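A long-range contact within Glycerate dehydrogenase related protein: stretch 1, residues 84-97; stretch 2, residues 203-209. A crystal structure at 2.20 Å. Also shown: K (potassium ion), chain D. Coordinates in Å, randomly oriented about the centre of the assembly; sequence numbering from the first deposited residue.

Stretch 1, residues 84-97: SVAEHAFALLLAHA
Stretch 2, residues 203-209: LTIVNVA

This is a helix-on-strand contact held together by apolar side-chain packing, with no hydrogen bond crossing between the two stretches and one close approach of a hydroxyl oxygen to a ring carbon, where His96 meets Thr204. Residues 84-97 are helical throughout, continuing a helix that begins earlier in the chain, with phi/psi values near -66/-40. Its i to i+4 ladder runs from His88 N to Ser84 O at 3.1 Å through to Ala97 N to Leu93 O at 3.0 Å. In stretch 2, residues 204-207 form an extended strand with phi near -115 and psi between 111 and 132. Val208 leaves that pattern at -122/24, and Ala209 follows at -105/-102.

The two elements run roughly antiparallel: their N-to-C directions differ by 151°, and their axes approach to 9.2 Å. The register is set by Ala89 and Val206, whose CA atoms lie 6.9 Å apart. From that point the pairings run in opposite order, Val85 with Val208 toward one end and His96 with Thr204 toward the other.

Alternate residues of stretch 2 meet the helix. Thr204, Val206 and Val208, the last just beyond the strand, send their CA-to-CB bonds toward it, whereas Asn207 and the flanking Leu203 and Ala209 point away and Ile205 is out of reach. The helix answers with Val85, Ala89, Leu92 and His96, all directed toward the strand at spacings of three or four residues, and with Leu93, which leaves the backbone sideways yet still makes contact.

Ala89 is the small residue at the close point of the register. Its methyl CB lies 4.4 Å from Val206 CG1 and 4.1 Å from Val208 CG1, so one short side chain touches two valines. Val206, with chi1 t, divides its methyls between adjacent side chains of the helix: CG1 is also 4.4 Å from Leu92 CD1, while CG2 lies 4.3 Å from Leu93 CG. Leu92 is m,t (-70°, 165°); Leu93 has chi1 between wells at -139° and chi2 t. The tightest apolar pair is Val85 CG1 to Val208 CB at 3.7 Å, with Val85 t and Val208 m. These carbons gain by mutual exclusion of water, and the two stretches together bury 339 Å².

At the other end, His96 (chi1 t, chi2 51°) brings its ring edge to Thr204, chi1 m, placing His96 CD2 3.3 Å from Thr204 OG1. The hydroxyl oxygen lies near the ring plane, facing a carbon of the imidazole.

Two polar side chains beside the contact, Asn207 and His88, are engaged away from it. Asn207, with chi1 t and chi2 -24°, accepts a hydrogen bond at its OD1 from Ala209 N at 2.9 Å. His88, chi1 t and chi2 84°, leaves the helix sideways; its ND1 binds the potassium ion K at 2.7 Å. Water 1 is 2.6 Å from K, which has further ligands elsewhere in the structure. The transferable rule is every second residue of the strand, with Val208 beyond it, laid against a helical stripe, with alanine at the closest CA pairing.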

# COMPACT_ATOMS: atom_id res chain seq x y z
N SER B 84 11.94 -0.78 1.06
CA SER B 84 11.84 -0.23 -0.28
C SER B 84 11.26 -1.23 -1.25
O SER B 84 10.40 -0.90 -2.03
CB SER B 84 13.21 0.22 -0.76
OG SER B 84 13.14 0.80 -2.04
N VAL B 85 11.74 -2.47 -1.20
CA VAL B 85 11.25 -3.49 -2.12
C VAL B 85 9.77 -3.85 -1.90
O VAL B 85 9.03 -4.05 -2.86
CB VAL B 85 12.10 -4.80 -2.07
CG1 VAL B 85 11.48 -5.86 -2.98
CG2 VAL B 85 13.54 -4.50 -2.50
N ALA B 86 9.35 -3.92 -0.64
CA ALA B 86 7.96 -4.24 -0.33
C ALA B 86 7.05 -3.13 -0.86
O ALA B 86 5.98 -3.40 -1.38
CB ALA B 86 7.77 -4.42 1.17
N GLU B 87 7.51 -1.88 -0.74
CA GLU B 87 6.75 -0.73 -1.23
C GLU B 87 6.62 -0.75 -2.74
O GLU B 87 5.60 -0.38 -3.29
CB GLU B 87 7.39 0.59 -0.81
CG GLU B 87 7.14 1.03 0.60
CD GLU B 87 7.70 2.43 0.86
OE1 GLU B 87 7.85 3.20 -0.11
OE2 GLU B 87 7.99 2.78 2.02
N HIS B 88 7.68 -1.19 -3.41
CA HIS B 88 7.66 -1.24 -4.86
C HIS B 88 6.74 -2.35 -5.33
O HIS B 88 6.10 -2.23 -6.37
CB HIS B 88 9.05 -1.48 -5.45
CG HIS B 88 9.10 -1.30 -6.92
ND1 HIS B 88 9.26 -0.07 -7.51
CD2 HIS B 88 8.92 -2.18 -7.94
CE1 HIS B 88 9.19 -0.19 -8.82
NE2 HIS B 88 8.98 -1.46 -9.11
N ALA B 89 6.68 -3.43 -4.56
CA ALA B 89 5.83 -4.56 -4.90
C ALA B 89 4.36 -4.18 -4.77
O ALA B 89 3.54 -4.54 -5.61
CB ALA B 89 6.16 -5.76 -4.01
N PHE B 90 4.01 -3.43 -3.73
CA PHE B 90 2.62 -3.04 -3.61
C PHE B 90 2.26 -2.02 -4.68
O PHE B 90 1.11 -1.97 -5.12
CB PHE B 90 2.32 -2.57 -2.18
CG PHE B 90 1.83 -3.68 -1.28
CD1 PHE B 90 0.48 -4.02 -1.22
CD2 PHE B 90 2.72 -4.47 -0.58
CE1 PHE B 90 0.04 -5.13 -0.49
CE2 PHE B 90 2.29 -5.57 0.15
CZ PHE B 90 0.95 -5.90 0.19
N ALA B 91 3.24 -1.25 -5.13
CA ALA B 91 3.01 -0.25 -6.17
C ALA B 91 2.62 -0.92 -7.49
O ALA B 91 1.71 -0.47 -8.19
CB ALA B 91 4.24 0.63 -6.35
N LEU B 92 3.29 -2.02 -7.82
CA LEU B 92 2.98 -2.77 -9.05
C LEU B 92 1.64 -3.43 -8.91
O LEU B 92 0.79 -3.40 -9.79
CB LEU B 92 4.03 -3.84 -9.30
CG LEU B 92 5.36 -3.23 -9.70
CD1 LEU B 92 6.47 -4.27 -9.57
CD2 LEU B 92 5.21 -2.66 -11.11
N LEU B 93 1.49 -4.06 -7.76
CA LEU B 93 0.29 -4.78 -7.37
C LEU B 93 -0.96 -3.92 -7.53
O LEU B 93 -1.92 -4.31 -8.19
CB LEU B 93 0.43 -5.22 -5.93
CG LEU B 93 -0.09 -6.62 -5.64
CD1 LEU B 93 0.60 -7.14 -4.38
CD2 LEU B 93 -1.61 -6.62 -5.54
N LEU B 94 -0.94 -2.73 -6.92
CA LEU B 94 -2.06 -1.80 -6.99
C LEU B 94 -2.23 -1.14 -8.36
O LEU B 94 -3.34 -0.79 -8.74
CB LEU B 94 -1.92 -0.74 -5.89
CG LEU B 94 -2.10 -1.30 -4.47
CD1 LEU B 94 -1.60 -0.27 -3.46
CD2 LEU B 94 -3.56 -1.66 -4.25
N ALA B 95 -1.14 -0.99 -9.09
CA ALA B 95 -1.20 -0.38 -10.42
C ALA B 95 -2.12 -1.23 -11.28
O ALA B 95 -2.98 -0.73 -11.98
CB ALA B 95 0.19 -0.30 -11.06
N HIS B 96 -1.93 -2.54 -11.19
CA HIS B 96 -2.74 -3.50 -11.93
C HIS B 96 -4.13 -3.67 -11.34
O HIS B 96 -5.12 -3.64 -12.06
CB HIS B 96 -2.03 -4.86 -11.99
CG HIS B 96 -2.86 -5.94 -12.61
ND1 HIS B 96 -3.48 -5.79 -13.83
CD2 HIS B 96 -3.20 -7.17 -12.16
CE1 HIS B 96 -4.17 -6.88 -14.10
NE2 HIS B 96 -4.02 -7.73 -13.10
N ALA B 97 -4.22 -3.82 -10.02
CA ALA B 97 -5.51 -3.99 -9.38
C ALA B 97 -6.49 -2.86 -9.64
O ALA B 97 -7.66 -3.11 -9.83
CB ALA B 97 -5.34 -4.21 -7.87
N LEU B 203 -5.01 -14.64 -11.55
CA LEU B 203 -3.84 -14.58 -10.69
C LEU B 203 -2.92 -13.48 -11.17
O LEU B 203 -2.76 -13.27 -12.37
CB LEU B 203 -3.10 -15.91 -10.72
CG LEU B 203 -1.70 -15.81 -10.11
CD1 LEU B 203 -1.79 -15.69 -8.57
CD2 LEU B 203 -0.87 -17.01 -10.54
N THR B 204 -2.33 -12.77 -10.21
CA THR B 204 -1.38 -11.72 -10.50
C THR B 204 -0.07 -12.15 -9.87
O THR B 204 -0.01 -12.48 -8.68
CB THR B 204 -1.80 -10.37 -9.91
OG1 THR B 204 -3.06 -9.99 -10.46
CG2 THR B 204 -0.76 -9.30 -10.24
N ILE B 205 0.97 -12.17 -10.68
CA ILE B 205 2.26 -12.58 -10.20
C ILE B 205 3.19 -11.39 -10.13
O ILE B 205 3.28 -10.59 -11.06
CB ILE B 205 2.85 -13.66 -11.09
CG1 ILE B 205 1.84 -14.80 -11.18
CG2 ILE B 205 4.21 -14.10 -10.54
CD1 ILE B 205 2.37 -16.12 -11.68
N VAL B 206 3.87 -11.26 -9.00
CA VAL B 206 4.79 -10.17 -8.82
C VAL B 206 6.17 -10.74 -8.55
O VAL B 206 6.37 -11.55 -7.64
CB VAL B 206 4.37 -9.29 -7.63
CG1 VAL B 206 5.11 -7.97 -7.68
CG2 VAL B 206 2.85 -9.10 -7.63
N ASN B 207 7.14 -10.31 -9.35
CA ASN B 207 8.50 -10.79 -9.20
C ASN B 207 9.47 -9.72 -8.74
O ASN B 207 9.76 -8.78 -9.47
CB ASN B 207 9.00 -11.36 -10.53
CG ASN B 207 10.22 -12.23 -10.35
OD1 ASN B 207 10.96 -12.08 -9.37
ND2 ASN B 207 10.46 -13.12 -11.30
N VAL B 208 9.95 -9.84 -7.51
CA VAL B 208 10.93 -8.90 -7.00
C VAL B 208 12.19 -9.67 -6.58
O VAL B 208 12.97 -9.20 -5.75
CB VAL B 208 10.40 -8.08 -5.80
CG1 VAL B 208 9.36 -7.09 -6.27
CG2 VAL B 208 9.85 -9.02 -4.73
N ALA B 209 12.38 -10.85 -7.16
CA ALA B 209 13.55 -11.67 -6.86
C ALA B 209 14.54 -11.61 -8.02
O ALA B 209 15.25 -10.63 -8.19
CB ALA B 209 13.11 -13.12 -6.59
K K D . 11.05 1.22 -5.95
O HOH W 1 10.20 1.42 -3.53